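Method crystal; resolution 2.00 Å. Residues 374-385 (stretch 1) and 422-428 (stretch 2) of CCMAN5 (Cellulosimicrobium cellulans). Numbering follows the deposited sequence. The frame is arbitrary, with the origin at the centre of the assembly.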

# COMPACT_ATOMS: atom_id res chain seq x y z
N MET A 374 10.73 8.29 -5.33
CA MET A 374 9.62 8.47 -4.41
C MET A 374 9.91 9.52 -3.33
O MET A 374 9.06 10.36 -3.03
CB MET A 374 9.25 7.14 -3.79
CG MET A 374 8.64 6.16 -4.78
SD MET A 374 8.25 4.60 -3.97
CE MET A 374 7.37 3.73 -5.27
N VAL A 375 11.10 9.46 -2.73
CA VAL A 375 11.46 10.40 -1.69
C VAL A 375 11.61 11.80 -2.27
O VAL A 375 11.13 12.77 -1.68
CB VAL A 375 12.74 9.98 -0.92
CG1 VAL A 375 13.10 11.03 0.13
CG2 VAL A 375 12.53 8.57 -0.26
N GLN A 376 12.25 11.90 -3.43
CA GLN A 376 12.38 13.17 -4.13
C GLN A 376 11.00 13.75 -4.42
O GLN A 376 10.79 14.96 -4.30
CB GLN A 376 13.18 13.03 -5.43
CG GLN A 376 13.37 14.37 -6.22
CD GLN A 376 14.19 15.43 -5.48
OE1 GLN A 376 15.39 15.59 -5.73
NE2 GLN A 376 13.54 16.19 -4.59
N SER A 377 10.07 12.87 -4.79
CA SER A 377 8.71 13.29 -5.11
C SER A 377 8.02 13.82 -3.87
O SER A 377 7.31 14.85 -3.92
CB SER A 377 7.92 12.12 -5.71
OG SER A 377 8.56 11.66 -6.89
N LEU A 378 8.23 13.12 -2.75
CA LEU A 378 7.64 13.51 -1.47
C LEU A 378 8.15 14.90 -1.06
O LEU A 378 7.39 15.74 -0.57
CB LEU A 378 7.97 12.47 -0.39
CG LEU A 378 7.40 12.64 1.03
CD1 LEU A 378 5.89 12.87 1.01
CD2 LEU A 378 7.76 11.37 1.84
N VAL A 379 9.45 15.12 -1.30
CA VAL A 379 10.08 16.44 -1.10
C VAL A 379 9.44 17.53 -1.96
O VAL A 379 9.11 18.60 -1.45
CB VAL A 379 11.62 16.38 -1.27
CG1 VAL A 379 12.21 17.77 -1.29
CG2 VAL A 379 12.25 15.56 -0.13
N TYR A 380 9.22 17.26 -3.25
CA TYR A 380 8.57 18.23 -4.15
C TYR A 380 7.16 18.56 -3.73
O TYR A 380 6.72 19.71 -3.87
CB TYR A 380 8.53 17.72 -5.58
CG TYR A 380 9.66 18.15 -6.44
CD1 TYR A 380 10.97 18.12 -5.96
CD2 TYR A 380 9.45 18.59 -7.75
CE1 TYR A 380 12.03 18.52 -6.74
CE2 TYR A 380 10.52 18.99 -8.56
CZ TYR A 380 11.80 18.95 -8.03
OH TYR A 380 12.88 19.30 -8.78
N LEU A 381 6.45 17.55 -3.23
CA LEU A 381 5.06 17.70 -2.80
C LEU A 381 4.93 18.70 -1.65
O LEU A 381 4.05 19.57 -1.68
CB LEU A 381 4.44 16.35 -2.43
CG LEU A 381 2.97 16.43 -2.00
CD1 LEU A 381 2.11 16.87 -3.18
CD2 LEU A 381 2.46 15.12 -1.43
N PHE A 382 5.81 18.58 -0.65
CA PHE A 382 5.84 19.53 0.47
C PHE A 382 6.44 20.88 0.07
O PHE A 382 6.02 21.92 0.57
CB PHE A 382 6.55 18.92 1.70
CG PHE A 382 5.64 18.06 2.55
CD1 PHE A 382 4.84 18.64 3.53
CD2 PHE A 382 5.52 16.69 2.31
CE1 PHE A 382 3.95 17.86 4.29
CE2 PHE A 382 4.64 15.92 3.07
CZ PHE A 382 3.85 16.51 4.06
N ALA A 383 7.41 20.86 -0.83
CA ALA A 383 8.01 22.08 -1.34
C ALA A 383 6.95 22.91 -2.08
O ALA A 383 6.93 24.16 -1.97
CB ALA A 383 9.17 21.75 -2.24
N ASP A 384 6.07 22.21 -2.80
CA ASP A 384 4.95 22.83 -3.50
C ASP A 384 3.91 23.45 -2.56
O ASP A 384 3.47 24.59 -2.80
CB ASP A 384 4.28 21.83 -4.46
CG ASP A 384 5.12 21.54 -5.70
OD1 ASP A 384 6.12 22.27 -5.93
OD2 ASP A 384 4.80 20.57 -6.42
N ALA A 385 3.54 22.73 -1.50
CA ALA A 385 2.67 23.31 -0.46
C ALA A 385 3.27 24.62 0.06
O ALA A 385 2.57 25.64 0.17
CB ALA A 385 2.44 22.32 0.68
N ASP A 422 21.53 11.64 -1.08
CA ASP A 422 21.66 13.10 -1.02
C ASP A 422 21.31 13.78 -2.34
O ASP A 422 20.91 13.11 -3.30
CB ASP A 422 23.05 13.50 -0.50
CG ASP A 422 24.17 13.09 -1.42
OD1 ASP A 422 23.92 12.45 -2.47
OD2 ASP A 422 25.32 13.39 -1.08
N GLY A 423 21.47 15.10 -2.39
CA GLY A 423 21.08 15.88 -3.57
C GLY A 423 19.57 15.89 -3.77
O GLY A 423 19.10 15.79 -4.89
N PHE A 424 18.81 15.98 -2.68
CA PHE A 424 17.36 16.07 -2.79
C PHE A 424 16.98 17.52 -3.03
O PHE A 424 16.93 18.33 -2.10
CB PHE A 424 16.64 15.50 -1.56
CG PHE A 424 16.55 13.98 -1.53
CD1 PHE A 424 15.84 13.28 -2.51
CD2 PHE A 424 17.16 13.26 -0.51
CE1 PHE A 424 15.76 11.88 -2.48
CE2 PHE A 424 17.08 11.87 -0.46
CZ PHE A 424 16.38 11.17 -1.44
N ASP A 425 16.73 17.83 -4.30
CA ASP A 425 16.39 19.18 -4.71
C ASP A 425 15.15 19.66 -3.96
O ASP A 425 14.18 18.91 -3.81
CB ASP A 425 16.20 19.23 -6.23
CG ASP A 425 15.91 20.64 -6.74
OD1 ASP A 425 16.65 21.59 -6.35
OD2 ASP A 425 14.93 20.80 -7.52
N ARG A 426 15.21 20.91 -3.48
CA ARG A 426 14.11 21.62 -2.80
C ARG A 426 13.78 21.12 -1.40
O ARG A 426 12.69 21.36 -0.88
CB ARG A 426 12.83 21.63 -3.67
CG ARG A 426 13.00 22.42 -4.97
CD ARG A 426 11.71 23.16 -5.27
NE ARG A 426 10.72 22.29 -5.85
CZ ARG A 426 9.40 22.49 -5.81
NH1 ARG A 426 8.85 23.54 -5.19
NH2 ARG A 426 8.63 21.59 -6.40
N LEU A 427 14.72 20.43 -0.76
CA LEU A 427 14.53 19.99 0.63
C LEU A 427 14.39 21.19 1.56
O LEU A 427 13.56 21.18 2.46
CB LEU A 427 15.66 19.06 1.08
CG LEU A 427 15.63 18.48 2.50
CD1 LEU A 427 14.44 17.55 2.69
CD2 LEU A 427 16.96 17.75 2.80
N ASP A 428 15.18 22.24 1.32
CA ASP A 428 15.05 23.47 2.14
C ASP A 428 13.63 24.04 2.11
O ASP A 428 13.15 24.52 3.13
CB ASP A 428 16.11 24.53 1.76
CG ASP A 428 16.03 24.97 0.29
OD1 ASP A 428 15.26 24.41 -0.51
OD2 ASP A 428 16.79 25.90 -0.08

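The strongest polar link is a salt bridge between Asp-384 on the helix and Arg-426 on the loop. Arg-426 NH2 donates to Asp-384 OD1 at 2.6 Å, and the N-H...O angle of 159° is close to straight. Arg-426 NH1 makes a weak second hydrogen bond to Asp-384 OD1 at 3.1 Å, so one carboxylate oxygen accepts hydrogen bonds from both terminal guanidinium nitrogens, NH1 and NH2. Asp-384 OD2 is hydrogen-bonded elsewhere in the structure.

The same guanidinium lies over a face of the Tyr-380 ring. Arg-426 CZ sits 4.4 Å from the centroid of the ring atoms CG to CZ of Tyr-380, only 12° off the ring normal. This is a cation-pi contact, in which the positive charge meets the electron-rich ring. Ala-383 CB covers a face of the guanidinium, 3.5 Å from Arg-426 NH1. Arg-426 has the largest area covered by the other stretch, 118 Å².

Gln-376 grips the loop backbone with its amide. Asp-425 N donates to Gln-376 OE1 at 3.0 Å, and Gln-376 NE2 donates to Asp-425 O at 2.9 Å. The side-chain amide thus pairs with both the N-H and the C=O of one residue. The CA-to-CB bond of Gln-376 points sideways, but the end of its side chain comes nearer to the loop. Tyr-380 OH adds a weak hydrogen bond to Asp-425 OD2 at 2.8 Å.

Residues 374-385 are all helical, with regular i to i+4 backbone hydrogen bonds. Stretch 2 is mostly loop. A type II beta turn runs from Phe-424 to Leu-427, with a weak hydrogen bond from Leu-427 N to Phe-424 O at 3.3 Å. Arg-426 occupies the third position of this turn, with positive phi (72°). It is also the N-cap residue of the helix that begins at Leu-427. The CA atoms of Gln-376 and Phe-424 lie 5.9 Å apart, as do those of Val-379 and Leu-427.

Apolar packing completes the contact. Val-375 CG1 lies over a face of the Phe-424 ring, 3.6 Å from Phe-424 CZ, in a CH-pi arrangement. The Phe-424 side chain also reaches the aliphatic part of Gln-376, with Gln-376 CB 4.0 Å from Phe-424 CD1. The CA-to-CB bond of Val-379 points toward the loop stretch. Val-379 CG1 rests 3.4 Å from Asp-425 O, a van der Waals contact with the backbone carbonyl. Val-379 CG2 and Leu-427 CD1 make an apolar contact at 4.1 Å. In all, 532 Å² is buried between the stretches, summed over both sides.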